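Local atomic coordinates of sugar ABC transporter substrate-binding protein (Treponema pallidum subsp. pallidum, PDB entry 5U2P), a protein that probably binds a small ligand, perhaps a sugar, in the periplasm for uptake by an ABC transporter, although its true ligand is not established. Residues A[208-213]-A[377-382]. Residues are numbered along the deposited sequence; the frame is centred on the assembly and turned at random.
Sequences DLVKRA and DAYAQA. With EDO (1,2-ethanediol), chain E.
Val210 reaches out from its helix and divides its two methyls between Tyr379 and Gln381. Val210 CG2 lies over one face of the Tyr379 ring in a CH-pi contact, 4.1 Å from the centroid and 27° off the ring normal. Displaced toward the CD1-CE1 side, Val210 CG2 is 3.8 Å from Tyr379 CD1. The other methyl, CG1, turns to the amide end of Gln381, where Val210 CG1 and Gln381 NE2 are 3.4 Å apart, a van der Waals touch. Val210 has CG1 anti to its backbone N (chi1 176°), which places CG2 beside that nitrogen and aims it at the ring. The Gln381 chain bends at chi2 (102°) and crosses the valine side chain at about a right angle, so the NE2 end of the amide meets CG1. A short 3-10 turn at 380-382 carries Gln381, with Ala382 N bonded to Tyr379 O; Gln383 NE2 bonds to the carbonyls of Asp377 and Tyr379. At the start of the segment, away from the valine, Asp377 OD1 accepts a 2.8 Å hydrogen bond from O2 of a 1,2-ethanediol, probably a crystallisation additive, which Ser138 and Asn140 also hold. The contact packs the C-terminal part of helix 191-214 against the loop after strand 372-374, with Phe392 also touching Val210.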
loop_
_atom_site.group_PDB
_atom_site.type_symbol
_atom_site.label_atom_id
_atom_site.label_comp_id
_atom_site.label_asym_id
_atom_site.label_seq_id
_atom_site.Cartn_x
_atom_site.Cartn_y
_atom_site.Cartn_z
ATOM N N ASP A 208 3.205 -4.415 -15.134
ATOM C CA ASP A 208 3.656 -4.134 -16.488
ATOM C C ASP A 208 3.500 -2.664 -16.855
ATOM O O ASP A 208 4.338 -2.103 -17.559
ATOM C CB ASP A 208 2.898 -4.984 -17.509
ATOM C CG ASP A 208 3.292 -6.446 -17.461
ATOM O OD1 ASP A 208 4.222 -6.779 -16.698
ATOM O OD2 ASP A 208 2.677 -7.250 -18.194
ATOM N N LEU A 209 2.414 -2.048 -16.402
ATOM C CA LEU A 209 2.184 -0.640 -16.691
ATOM C C LEU A 209 3.306 0.211 -16.094
ATOM O O LEU A 209 3.810 1.116 -16.751
ATOM C CB LEU A 209 0.823 -0.189 -16.155
ATOM C CG LEU A 209 0.421 1.243 -16.509
ATOM C CD1 LEU A 209 0.157 1.391 -18.008
ATOM C CD2 LEU A 209 -0.797 1.691 -15.706
ATOM N N VAL A 210 3.672 -0.050 -14.843
ATOM C CA VAL A 210 4.767 0.696 -14.215
ATOM C C VAL A 210 6.061 0.463 -14.997
ATOM O O VAL A 210 6.835 1.391 -15.249
ATOM C CB VAL A 210 4.953 0.302 -12.740
ATOM C CG1 VAL A 210 6.156 1.011 -12.145
ATOM C CG2 VAL A 210 3.687 0.647 -11.948
ATOM N N LYS A 211 6.273 -0.782 -15.403
ATOM C CA LYS A 211 7.466 -1.157 -16.150
ATOM C C LYS A 211 7.579 -0.368 -17.452
ATOM O O LYS A 211 8.619 0.239 -17.741
ATOM C CB LYS A 211 7.445 -2.663 -16.441
ATOM C CG LYS A 211 8.728 -3.218 -17.062
ATOM C CD LYS A 211 9.888 -3.140 -16.072
ATOM C CE LYS A 211 11.084 -3.985 -16.506
ATOM N NZ LYS A 211 11.771 -3.433 -17.700
ATOM N N ARG A 212 6.510 -0.364 -18.246
ATOM C CA ARG A 212 6.590 0.261 -19.565
ATOM C C ARG A 212 6.519 1.780 -19.431
ATOM O O ARG A 212 7.070 2.499 -20.257
ATOM C CB ARG A 212 5.509 -0.276 -20.522
ATOM C CG ARG A 212 4.048 -0.025 -20.194
ATOM C CD ARG A 212 3.177 -0.593 -21.327
ATOM N NE ARG A 212 1.742 -0.596 -21.040
ATOM C CZ ARG A 212 1.105 -1.554 -20.366
ATOM N NH1 ARG A 212 1.766 -2.605 -19.879
ATOM N NH2 ARG A 212 -0.201 -1.459 -20.177
ATOM N N ALA A 213 5.899 2.276 -18.361
ATOM C CA ALA A 213 5.929 3.710 -18.109
ATOM C C ALA A 213 7.354 4.143 -17.743
ATOM O O ALA A 213 7.815 5.215 -18.152
ATOM C CB ALA A 213 4.947 4.091 -17.000
ATOM N N ASP A 377 0.488 4.141 -7.872
ATOM C CA ASP A 377 1.089 5.369 -7.337
ATOM C C ASP A 377 1.973 5.101 -6.115
ATOM O O ASP A 377 2.609 6.018 -5.617
ATOM C CB ASP A 377 0.015 6.435 -6.989
ATOM C CG ASP A 377 -0.942 6.012 -5.886
ATOM O OD1 ASP A 377 -1.127 4.792 -5.686
ATOM O OD2 ASP A 377 -1.550 6.925 -5.244
ATOM N N ALA A 378 2.011 3.860 -5.642
ATOM C CA ALA A 378 2.787 3.542 -4.436
ATOM C C ALA A 378 4.253 3.283 -4.775
ATOM O O ALA A 378 5.121 3.343 -3.896
ATOM C CB ALA A 378 2.197 2.350 -3.722
ATOM N N TYR A 379 4.529 3.006 -6.051
ATOM C CA TYR A 379 5.892 2.707 -6.499
ATOM C C TYR A 379 6.753 3.983 -6.467
ATOM O O TYR A 379 6.266 5.088 -6.751
ATOM C CB TYR A 379 5.880 2.114 -7.918
ATOM C CG TYR A 379 5.276 0.756 -8.031
ATOM C CD1 TYR A 379 3.906 0.584 -8.193
ATOM C CD2 TYR A 379 6.072 -0.381 -7.945
ATOM C CE1 TYR A 379 3.354 -0.682 -8.276
ATOM C CE2 TYR A 379 5.534 -1.633 -8.037
ATOM C CZ TYR A 379 4.183 -1.789 -8.217
ATOM O OH TYR A 379 3.664 -3.050 -8.304
ATOM N N ALA A 380 8.037 3.827 -6.149
ATOM C CA ALA A 380 8.965 4.959 -6.115
ATOM C C ALA A 380 8.934 5.769 -7.423
ATOM O O ALA A 380 8.990 6.998 -7.401
ATOM C CB ALA A 380 10.374 4.463 -5.849
ATOM N N GLN A 381 8.802 5.061 -8.540
ATOM C CA GLN A 381 8.839 5.676 -9.869
ATOM C C GLN A 381 7.692 6.649 -10.069
ATOM O O GLN A 381 7.776 7.565 -10.892
ATOM C CB GLN A 381 8.775 4.613 -10.967
ATOM C CG GLN A 381 9.860 3.592 -10.927
ATOM C CD GLN A 381 9.383 2.296 -10.353
ATOM O OE1 GLN A 381 9.016 2.217 -9.173
ATOM N NE2 GLN A 381 9.390 1.257 -11.177
ATOM N N ALA A 382 6.619 6.441 -9.309
ATOM C CA ALA A 382 5.402 7.227 -9.467
ATOM C C ALA A 382 5.500 8.575 -8.756
ATOM O O ALA A 382 4.717 9.488 -9.021
ATOM C CB ALA A 382 4.183 6.433 -8.948
HETATM C C1 EDO E . -0.950 4.180 -1.100
HETATM O O1 EDO E . -2.219 4.043 -0.463
HETATM C C2 EDO E . -1.030 4.037 -2.611
HETATM O O2 EDO E . -2.323 4.255 -3.171
#